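Local atomic coordinates of porin B (Pseudomonas putida, PDB entry 4GEY), a protein that forms a beta-barrel channel that probably lets glucose and related sugars cross the outer membrane into the periplasm. Residues 107-119 with 377-391. The protein carries 2 engineered substitutions. Residues are numbered along the deposited sequence; the frame is centred on the assembly and turned at random.
Sequences RISDPRAGQFSSV and YDNPGFVPLQRTEYN. With DMU (decyl-beta-D-maltopyranoside), chain L.
Y377 and D110 meet where two loops of an outer-membrane beta-barrel porin join: residues 107-119, running on from the helix 103-108, lie against the residues leading into and opening the barrel strand 388-399. The pair is a worked example of two distant parts of a barrel joined largely by polar groups, loop to loop at R112 and loop to strand at E389. Y377 OH donates to D110 OD2, the carboxylate turned 69° from the ring plane. The backbone O of Y377 accepts R112 NH2 at 2.8 Å, and the same nitrogen reaches N379 O, 3.1 Å away, from above the carbonyl plane. N379 O also closes the type I turn 379-382 by accepting F382 N, which reaches it from the opposite face of its plane. R112 NE adds a weak bond to P380 O. P384 then lies over one guanidinium face, its CG 3.6 Å from R112 NH1, while D110 OD1 holds the guanidinium edge in a salt bridge and so helps fix its rotation; A113 CB rests on P384 CB. Further on, Q386 NE2 comes within 3.6 Å of F116 CZ, amide and ring planes 19° apart; one water joins this NE2 to G114 O, and the same NE2 is also hydrogen-bonded to G417 O. E389 has CG anti to the backbone N (chi1 172°) and an extended chain, which carries its carboxylate to the backbone of the other loop. There OE2 receives F116 N at 2.7 Å and OE1 receives S117 N at 3.0 Å, a two-pronged grip on successive amides. N391, touching S117 CB, steadies the acid: its ND2 donates to the anti lone pair of E389 OE1 at 2.9 Å.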
ATOM      1  N   ARG A 107     -11.364   7.675  15.883  1.00 26.81           N
ATOM      2  CA  ARG A 107     -12.747   7.246  16.194  1.00 30.02           C
ATOM      3  C   ARG A 107     -13.036   5.726  16.070  1.00 29.72           C
ATOM      4  O   ARG A 107     -13.699   5.153  16.926  1.00 28.72           O
ATOM      5  CB  ARG A 107     -13.770   8.011  15.345  1.00 25.56           C
ATOM      6  CG  ARG A 107     -13.866   9.494  15.621  1.00 27.22           C
ATOM      7  CD  ARG A 107     -14.492   9.832  16.985  1.00 32.67           C
ATOM      8  NE  ARG A 107     -13.639  10.782  17.687  1.00 30.38           N
ATOM      9  CZ  ARG A 107     -13.997  12.012  18.008  1.00 41.97           C
ATOM     10  NH1 ARG A 107     -15.215  12.437  17.724  1.00 47.15           N
ATOM     11  NH2 ARG A 107     -13.143  12.810  18.633  1.00 53.01           N
ATOM     12  N   ILE A 108     -12.563   5.086  15.006  1.00 25.69           N
ATOM     13  CA  ILE A 108     -12.960   3.707  14.718  1.00 27.51           C
ATOM     14  C   ILE A 108     -12.357   2.652  15.648  1.00 36.78           C
ATOM     15  O   ILE A 108     -13.067   1.777  16.148  1.00 36.96           O
ATOM     16  CB  ILE A 108     -12.640   3.323  13.257  1.00 33.97           C
ATOM     17  CG1 ILE A 108     -13.670   3.925  12.303  1.00 39.17           C
ATOM     18  CG2 ILE A 108     -12.631   1.819  13.069  1.00 27.17           C
ATOM     19  CD1 ILE A 108     -13.236   5.221  11.739  1.00 40.69           C
ATOM     20  N   SER A 109     -11.050   2.744  15.884  1.00 40.64           N
ATOM     21  CA  SER A 109     -10.305   1.703  16.602  1.00 31.89           C
ATOM     22  C   SER A 109     -10.553   1.600  18.099  1.00 29.30           C
ATOM     23  O   SER A 109     -10.764   2.583  18.792  1.00 29.63           O
ATOM     24  CB  SER A 109      -8.804   1.889  16.394  1.00 28.04           C
ATOM     25  OG  SER A 109      -8.428   1.524  15.081  1.00 35.56           O
ATOM     26  N   ASP A 110     -10.504   0.379  18.597  1.00 35.77           N
ATOM     27  CA  ASP A 110     -10.252   0.187  20.004  1.00 36.44           C
ATOM     28  C   ASP A 110      -8.845   0.752  20.254  1.00 23.84           C
ATOM     29  O   ASP A 110      -7.909   0.404  19.554  1.00 34.94           O
ATOM     30  CB  ASP A 110     -10.279  -1.303  20.300  1.00 34.25           C
ATOM     31  CG  ASP A 110     -10.481  -1.600  21.751  1.00 37.66           C
ATOM     32  OD1 ASP A 110      -9.548  -1.335  22.548  1.00 39.30           O
ATOM     33  OD2 ASP A 110     -11.569  -2.119  22.087  1.00 42.86           O
ATOM     34  N   PRO A 111      -8.691   1.633  21.244  1.00 31.05           N
ATOM     35  CA  PRO A 111      -7.355   2.195  21.479  1.00 24.61           C
ATOM     36  C   PRO A 111      -6.297   1.171  21.855  1.00 31.79           C
ATOM     37  O   PRO A 111      -5.119   1.503  21.757  1.00 39.15           O
ATOM     38  CB  PRO A 111      -7.573   3.179  22.643  1.00 28.64           C
ATOM     39  CG  PRO A 111      -8.872   2.781  23.257  1.00 33.72           C
ATOM     40  CD  PRO A 111      -9.705   2.225  22.135  1.00 32.31           C
ATOM     41  N   ARG A 112      -6.671  -0.034  22.277  1.00 29.94           N
ATOM     42  CA  ARG A 112      -5.634  -1.023  22.570  1.00 37.17           C
ATOM     43  C   ARG A 112      -5.569  -2.145  21.547  1.00 33.96           C
ATOM     44  O   ARG A 112      -4.888  -3.151  21.756  1.00 38.77           O
ATOM     45  CB  ARG A 112      -5.728  -1.570  24.002  1.00 36.49           C
ATOM     46  CG  ARG A 112      -7.062  -2.152  24.376  1.00 39.62           C
ATOM     47  CD  ARG A 112      -7.764  -1.303  25.387  1.00 27.03           C
ATOM     48  NE  ARG A 112      -8.614  -2.083  26.281  1.00 34.41           N
ATOM     49  CZ  ARG A 112      -9.865  -2.458  26.023  1.00 39.36           C
ATOM     50  NH1 ARG A 112     -10.454  -2.165  24.877  1.00 26.68           N
ATOM     51  NH2 ARG A 112     -10.528  -3.156  26.927  1.00 50.34           N
ATOM     52  N   ALA A 113      -6.269  -1.947  20.436  1.00 32.13           N
ATOM     53  CA  ALA A 113      -6.290  -2.902  19.336  1.00 35.68           C
ATOM     54  C   ALA A 113      -6.810  -2.199  18.082  1.00 34.71           C
ATOM     55  O   ALA A 113      -7.981  -2.323  17.706  1.00 38.49           O
ATOM     56  CB  ALA A 113      -7.155  -4.121  19.685  1.00 28.58           C
ATOM     57  N   GLY A 114      -5.921  -1.453  17.442  1.00 30.59           N
ATOM     58  CA  GLY A 114      -6.297  -0.576  16.358  1.00 22.20           C
ATOM     59  C   GLY A 114      -6.612  -1.338  15.097  1.00 25.98           C
ATOM     60  O   GLY A 114      -6.203  -2.490  14.939  1.00 23.61           O
ATOM     61  N   GLN A 115      -7.342  -0.681  14.202  1.00 21.31           N
ATOM     62  CA  GLN A 115      -7.714  -1.245  12.917  1.00 24.41           C
ATOM     63  C   GLN A 115      -6.488  -1.667  12.115  1.00 27.20           C
ATOM     64  O   GLN A 115      -5.463  -0.997  12.150  1.00 34.28           O
ATOM     65  CB  GLN A 115      -8.513  -0.221  12.103  1.00 24.34           C
ATOM     66  CG  GLN A 115      -9.130  -0.823  10.874  1.00 20.37           C
ATOM     67  CD  GLN A 115      -9.758   0.190   9.986  1.00 29.81           C
ATOM     68  OE1 GLN A 115      -9.893   1.357  10.362  1.00 25.21           O
ATOM     69  NE2 GLN A 115     -10.148  -0.236   8.783  1.00 20.01           N
ATOM     70  N   PHE A 116      -6.586  -2.779  11.399  1.00 25.66           N
ATOM     71  CA  PHE A 116      -5.464  -3.219  10.593  1.00 26.92           C
ATOM     72  C   PHE A 116      -5.379  -2.360   9.348  1.00 27.97           C
ATOM     73  O   PHE A 116      -4.362  -1.720   9.098  1.00 32.45           O
ATOM     74  CB  PHE A 116      -5.550  -4.717  10.266  1.00 20.73           C
ATOM     75  CG  PHE A 116      -5.242  -5.591  11.430  1.00 21.26           C
ATOM     76  CD1 PHE A 116      -3.932  -5.850  11.784  1.00 21.57           C
ATOM     77  CD2 PHE A 116      -6.263  -6.125  12.203  1.00 34.38           C
ATOM     78  CE1 PHE A 116      -3.631  -6.644  12.886  1.00 23.54           C
ATOM     79  CE2 PHE A 116      -5.977  -6.925  13.300  1.00 36.71           C
ATOM     80  CZ  PHE A 116      -4.655  -7.185  13.644  1.00 33.66           C
ATOM     81  N   SER A 117      -6.462  -2.334   8.583  1.00 29.93           N
ATOM     82  CA  SER A 117      -6.590  -1.414   7.468  1.00 29.29           C
ATOM     83  C   SER A 117      -6.828   0.004   8.001  1.00 25.94           C
ATOM     84  O   SER A 117      -6.751   0.250   9.206  1.00 31.28           O
ATOM     85  CB  SER A 117      -7.735  -1.842   6.540  1.00 30.41           C
ATOM     86  OG  SER A 117      -7.764  -1.055   5.355  1.00 27.45           O
ATOM     87  N   SER A 118      -7.114   0.929   7.095  1.00 21.13           N
ATOM     88  CA  SER A 118      -7.180   2.344   7.421  1.00 19.66           C
ATOM     89  C   SER A 118      -8.110   3.017   6.432  1.00 30.47           C
ATOM     90  O   SER A 118      -8.082   2.714   5.232  1.00 30.28           O
ATOM     91  CB  SER A 118      -5.788   2.974   7.333  1.00 19.72           C
ATOM     92  OG  SER A 118      -5.878   4.379   7.194  1.00 19.88           O
ATOM     93  N   VAL A 119      -8.937   3.930   6.925  1.00 27.18           N
ATOM     94  CA  VAL A 119      -9.938   4.565   6.076  1.00 28.68           C
ATOM     95  C   VAL A 119      -9.369   5.765   5.341  1.00 33.74           C
ATOM     96  O   VAL A 119     -10.071   6.437   4.586  1.00 34.76           O
ATOM     97  CB  VAL A 119     -11.178   4.979   6.878  1.00 25.35           C
ATOM     98  CG1 VAL A 119     -11.775   3.762   7.520  1.00 25.98           C
ATOM     99  CG2 VAL A 119     -10.817   6.014   7.938  1.00 23.19           C
ATOM    100  N   TYR A 377     -14.560  -6.828  28.826  1.00 40.66           N
ATOM    101  CA  TYR A 377     -14.042  -6.033  27.702  1.00 39.63           C
ATOM    102  C   TYR A 377     -14.025  -4.508  27.936  1.00 40.19           C
ATOM    103  O   TYR A 377     -13.217  -3.795  27.349  1.00 41.43           O
ATOM    104  CB  TYR A 377     -14.823  -6.351  26.422  1.00 32.18           C
ATOM    105  CG  TYR A 377     -14.601  -5.365  25.303  1.00 33.89           C
ATOM    106  CD1 TYR A 377     -13.536  -5.514  24.418  1.00 40.78           C
ATOM    107  CD2 TYR A 377     -15.453  -4.278  25.132  1.00 29.02           C
ATOM    108  CE1 TYR A 377     -13.324  -4.602  23.396  1.00 41.45           C
ATOM    109  CE2 TYR A 377     -15.255  -3.374  24.114  1.00 26.91           C
ATOM    110  CZ  TYR A 377     -14.189  -3.534  23.250  1.00 44.76           C
ATOM    111  OH  TYR A 377     -13.996  -2.615  22.242  1.00 43.92           O
ATOM    112  N   ASP A 378     -14.925  -4.009  28.772  1.00 39.94           N
ATOM    113  CA  ASP A 378     -15.004  -2.577  29.021  1.00 31.72           C
ATOM    114  C   ASP A 378     -13.950  -2.139  30.026  1.00 33.68           C
ATOM    115  O   ASP A 378     -13.841  -0.958  30.347  1.00 38.48           O
ATOM    116  CB  ASP A 378     -16.378  -2.200  29.578  1.00 34.91           C
ATOM    117  CG  ASP A 378     -17.507  -2.529  28.640  1.00 40.30           C
ATOM    118  OD1 ASP A 378     -17.398  -2.238  27.428  1.00 37.00           O
ATOM    119  OD2 ASP A 378     -18.517  -3.075  29.136  1.00 54.32           O
ATOM    120  N   ASN A 379     -13.204  -3.089  30.569  1.00 30.98           N
ATOM    121  CA  ASN A 379     -12.161  -2.735  31.512  1.00 31.62           C
ATOM    122  C   ASN A 379     -10.868  -2.450  30.752  1.00 34.86           C
ATOM    123  O   ASN A 379     -10.401  -3.296  29.991  1.00 32.76           O
ATOM    124  CB  ASN A 379     -11.970  -3.852  32.518  1.00 32.66           C
ATOM    125  CG  ASN A 379     -11.136  -3.434  33.703  1.00 45.03           C
ATOM    126  OD1 ASN A 379     -10.036  -2.908  33.557  1.00 42.85           O
ATOM    127  ND2 ASN A 379     -11.661  -3.667  34.898  1.00 51.26           N
ATOM    128  N   PRO A 380     -10.302  -1.241  30.932  1.00 35.56           N
ATOM    129  CA  PRO A 380      -9.082  -0.791  30.246  1.00 37.24           C
ATOM    130  C   PRO A 380      -7.935  -1.801  30.271  1.00 39.15           C
ATOM    131  O   PRO A 380      -7.171  -1.865  29.316  1.00 41.99           O
ATOM    132  CB  PRO A 380      -8.692   0.453  31.031  1.00 31.07           C
ATOM    133  CG  PRO A 380      -9.996   1.009  31.461  1.00 31.31           C
ATOM    134  CD  PRO A 380     -10.848  -0.183  31.799  1.00 31.59           C
ATOM    135  N   GLY A 381      -7.827  -2.582  31.340  1.00 36.86           N
ATOM    136  CA  GLY A 381      -6.787  -3.583  31.443  1.00 37.03           C
ATOM    137  C   GLY A 381      -7.081  -4.859  30.677  1.00 40.90           C
ATOM    138  O   GLY A 381      -6.223  -5.740  30.592  1.00 43.21           O
ATOM    139  N   PHE A 382      -8.289  -4.975  30.130  1.00 31.09           N
ATOM    140  CA  PHE A 382      -8.647  -6.160  29.374  1.00 30.76           C
ATOM    141  C   PHE A 382      -7.989  -6.015  28.024  1.00 33.45           C
ATOM    142  O   PHE A 382      -7.891  -4.908  27.496  1.00 36.66           O
ATOM    143  CB  PHE A 382     -10.171  -6.295  29.246  1.00 30.61           C
ATOM    144  CG  PHE A 382     -10.631  -7.495  28.445  1.00 30.68           C
ATOM    145  CD1 PHE A 382     -10.841  -8.734  29.064  1.00 36.15           C
ATOM    146  CD2 PHE A 382     -10.888  -7.381  27.076  1.00 29.35           C
ATOM    147  CE1 PHE A 382     -11.279  -9.847  28.326  1.00 33.98           C
ATOM    148  CE2 PHE A 382     -11.326  -8.488  26.330  1.00 34.89           C
ATOM    149  CZ  PHE A 382     -11.513  -9.722  26.956  1.00 30.17           C
ATOM    150  N   VAL A 383      -7.532  -7.135  27.473  1.00 37.28           N
ATOM    151  CA  VAL A 383      -6.832  -7.151  26.197  1.00 33.97           C
ATOM    152  C   VAL A 383      -7.685  -7.800  25.111  1.00 32.24           C
ATOM    153  O   VAL A 383      -7.864  -9.012  25.100  1.00 42.07           O
ATOM    154  CB  VAL A 383      -5.491  -7.891  26.350  1.00 38.99           C
ATOM    155  CG1 VAL A 383      -4.777  -8.071  24.993  1.00 28.69           C
ATOM    156  CG2 VAL A 383      -4.629  -7.150  27.355  1.00 36.91           C
ATOM    157  N   PRO A 384      -8.219  -6.984  24.198  1.00 31.36           N
ATOM    158  CA  PRO A 384      -9.182  -7.425  23.178  1.00 32.52           C
ATOM    159  C   PRO A 384      -8.730  -8.629  22.377  1.00 31.83           C
ATOM    160  O   PRO A 384      -7.550  -8.752  22.064  1.00 38.01           O
ATOM    161  CB  PRO A 384      -9.317  -6.202  22.271  1.00 25.91           C
ATOM    162  CG  PRO A 384      -9.112  -5.040  23.225  1.00 31.29           C
ATOM    163  CD  PRO A 384      -8.034  -5.520  24.191  1.00 33.32           C
ATOM    164  N   LEU A 385      -9.683  -9.510  22.075  1.00 31.93           N
ATOM    165  CA  LEU A 385      -9.431 -10.714  21.303  1.00 27.02           C
ATOM    166  C   LEU A 385      -9.541 -10.361  19.833  1.00 32.59           C
ATOM    167  O   LEU A 385     -10.618 -10.015  19.340  1.00 35.10           O
ATOM    168  CB  LEU A 385     -10.442 -11.811  21.667  1.00 33.39           C
ATOM    169  CG  LEU A 385     -10.497 -12.337  23.115  1.00 32.31           C
ATOM    170  CD1 LEU A 385     -11.194 -13.674  23.149  1.00 29.66           C
ATOM    171  CD2 LEU A 385      -9.114 -12.462  23.739  1.00 29.31           C
ATOM    172  N   GLN A 386      -8.417 -10.426  19.135  1.00 32.59           N
ATOM    173  CA  GLN A 386      -8.394 -10.043  17.734  1.00 30.98           C
ATOM    174  C   GLN A 386      -8.621 -11.234  16.823  1.00 29.18           C
ATOM    175  O   GLN A 386      -7.874 -12.204  16.861  1.00 33.41           O
ATOM    176  CB  GLN A 386      -7.087  -9.350  17.393  1.00 29.04           C
ATOM    177  CG  GLN A 386      -6.946  -8.029  18.074  1.00 24.37           C
ATOM    178  CD  GLN A 386      -5.693  -7.310  17.660  1.00 34.66           C
ATOM    179  OE1 GLN A 386      -4.588  -7.696  18.044  1.00 34.14           O
ATOM    180  NE2 GLN A 386      -5.855  -6.253  16.870  1.00 36.52           N
ATOM    181  N   ARG A 387      -9.660 -11.140  15.997  1.00 34.11           N
ATOM    182  CA  ARG A 387     -10.111 -12.268  15.189  1.00 39.37           C
ATOM    183  C   ARG A 387     -10.069 -11.986  13.679  1.00 24.32           C
ATOM    184  O   ARG A 387      -9.137 -12.401  13.006  1.00 33.99           O
ATOM    185  CB  ARG A 387     -11.493 -12.749  15.666  1.00 38.13           C
ATOM    186  CG  ARG A 387     -11.701 -12.557  17.177  1.00 40.42           C
ATOM    187  CD  ARG A 387     -13.086 -12.988  17.663  1.00 40.93           C
ATOM    188  NE  ARG A 387     -13.086 -14.351  18.194  1.00 42.18           N
ATOM    189  CZ  ARG A 387     -13.319 -14.663  19.463  1.00 45.03           C
ATOM    190  NH1 ARG A 387     -13.588 -13.715  20.353  1.00 37.21           N
ATOM    191  NH2 ARG A 387     -13.289 -15.933  19.841  1.00 53.82           N
ATOM    192  N   THR A 388     -11.062 -11.296  13.135  1.00 40.32           N
ATOM    193  CA  THR A 388     -11.093 -11.056  11.690  1.00 32.53           C
ATOM    194  C   THR A 388     -11.757  -9.725  11.380  1.00 30.23           C
ATOM    195  O   THR A 388     -12.866  -9.463  11.835  1.00 39.28           O
ATOM    196  CB  THR A 388     -11.857 -12.162  10.939  1.00 35.66           C
ATOM    197  OG1 THR A 388     -11.410 -13.454  11.377  1.00 36.98           O
ATOM    198  CG2 THR A 388     -11.643 -12.032   9.443  1.00 28.79           C
ATOM    199  N   GLU A 389     -11.065  -8.896  10.610  1.00 29.58           N
ATOM    200  CA  GLU A 389     -11.538  -7.573  10.237  1.00 28.05           C
ATOM    201  C   GLU A 389     -11.934  -7.618   8.774  1.00 30.99           C
ATOM    202  O   GLU A 389     -11.226  -8.209   7.946  1.00 30.48           O
ATOM    203  CB  GLU A 389     -10.426  -6.545  10.440  1.00 27.69           C
ATOM    204  CG  GLU A 389     -10.721  -5.150   9.904  1.00 31.96           C
ATOM    205  CD  GLU A 389      -9.539  -4.176  10.070  1.00 37.73           C
ATOM    206  OE1 GLU A 389      -9.254  -3.414   9.123  1.00 39.66           O
ATOM    207  OE2 GLU A 389      -8.894  -4.163  11.142  1.00 35.10           O
ATOM    208  N   TYR A 390     -13.072  -7.012   8.453  1.00 22.82           N
ATOM    209  CA  TYR A 390     -13.493  -6.898   7.063  1.00 23.78           C
ATOM    210  C   TYR A 390     -13.550  -5.430   6.662  1.00 26.50           C
ATOM    211  O   TYR A 390     -13.884  -4.569   7.481  1.00 27.02           O
ATOM    212  CB  TYR A 390     -14.852  -7.571   6.834  1.00 25.78           C
ATOM    213  CG  TYR A 390     -14.813  -9.076   6.985  1.00 28.97           C
ATOM    214  CD1 TYR A 390     -14.785  -9.666   8.243  1.00 30.65           C
ATOM    215  CD2 TYR A 390     -14.814  -9.909   5.871  1.00 27.48           C
ATOM    216  CE1 TYR A 390     -14.755 -11.042   8.392  1.00 35.15           C
ATOM    217  CE2 TYR A 390     -14.788 -11.287   6.009  1.00 32.54           C
ATOM    218  CZ  TYR A 390     -14.754 -11.845   7.275  1.00 34.51           C
ATOM    219  OH  TYR A 390     -14.715 -13.201   7.433  1.00 32.17           O
ATOM    220  N   ASN A 391     -13.209  -5.145   5.408  1.00 22.92           N
ATOM    221  CA  ASN A 391     -13.321  -3.790   4.885  1.00 23.78           C
ATOM    222  C   ASN A 391     -14.057  -3.832   3.574  1.00 31.88           C
ATOM    223  O   ASN A 391     -13.902  -4.787   2.801  1.00 37.79           O
ATOM    224  CB  ASN A 391     -11.947  -3.163   4.640  1.00 21.97           C
ATOM    225  CG  ASN A 391     -11.228  -2.776   5.920  1.00 30.02           C
ATOM    226  OD1 ASN A 391     -11.088  -1.587   6.239  1.00 27.50           O
ATOM    227  ND2 ASN A 391     -10.741  -3.775   6.647  1.00 29.38           N
TER
HETATM  228  C1  DMU L 511     -16.869 -13.088  12.406  1.00 64.17           C
HETATM  229  C2  DMU L 511     -16.179 -13.574  13.581  1.00 60.72           C
HETATM  230  C3  DMU L 511     -16.908 -14.275  14.671  1.00 53.45           C
HETATM  231  C4  DMU L 511     -18.278 -14.858  14.255  1.00 54.88           C
HETATM  232  O5  DMU L 511     -18.986 -13.806  13.372  1.00 56.09           O
HETATM  233  C6  DMU L 511     -18.242 -13.531  12.169  1.00 58.43           C
HETATM  234  O7  DMU L 511     -16.111 -15.368  15.185  1.00 56.73           O
HETATM  235  O16 DMU L 511     -18.996 -12.620  11.356  1.00 49.10           O
HETATM  236  C18 DMU L 511     -19.221 -12.954   9.986  1.00 39.22           C
HETATM  237  C19 DMU L 511     -19.683 -11.822   9.031  1.00 54.00           C
HETATM  238  C22 DMU L 511     -18.703 -11.261   7.936  1.00 37.36           C
HETATM  239  C25 DMU L 511     -19.247 -10.133   7.056  1.00 35.68           C
HETATM  240  C28 DMU L 511     -18.317  -9.308   6.189  1.00 32.38           C
HETATM  241  C31 DMU L 511     -18.798  -7.929   5.787  1.00 38.94           C
HETATM  242  C34 DMU L 511     -18.082  -7.170   4.691  1.00 41.77           C
HETATM  243  C37 DMU L 511     -17.959  -5.683   4.809  1.00 31.49           C
HETATM  244  O49 DMU L 511     -16.017 -13.464  11.244  1.00 69.34           O
HETATM  245  O55 DMU L 511     -15.336 -12.477  14.089  1.00 67.57           O
HETATM  246  C57 DMU L 511     -19.072 -15.214  15.293  1.00 54.27           C
HETATM  247  O61 DMU L 511     -20.437 -15.023  15.142  1.00 53.26           O
HETATM  248  C5  DMU L 511     -15.857 -16.770  17.124  1.00 49.83           C
HETATM  249  C7  DMU L 511     -16.931 -17.109  18.003  1.00 61.34           C
HETATM  250  C8  DMU L 511     -17.170 -16.113  19.054  1.00 62.68           C
HETATM  251  C9  DMU L 511     -17.507 -14.709  18.479  1.00 53.31           C
HETATM  252  O1  DMU L 511     -16.686 -14.437  17.210  1.00 58.57           O
HETATM  253  C10 DMU L 511     -15.832 -15.411  16.563  1.00 54.94           C
HETATM  254  O2  DMU L 511     -18.242 -16.514  19.857  1.00 61.84           O
HETATM  255  O3  DMU L 511     -15.804 -17.763  16.043  1.00 42.86           O
HETATM  256  O4  DMU L 511     -16.602 -18.392  18.620  1.00 63.41           O
HETATM  257  C11 DMU L 511     -17.260 -13.754  19.356  1.00 44.26           C
HETATM  258  O6  DMU L 511     -17.524 -12.450  18.980  1.00 35.76           O
HETATM  259  O   HOH W   1      -4.078  -3.805  15.573  1.00 22.49           O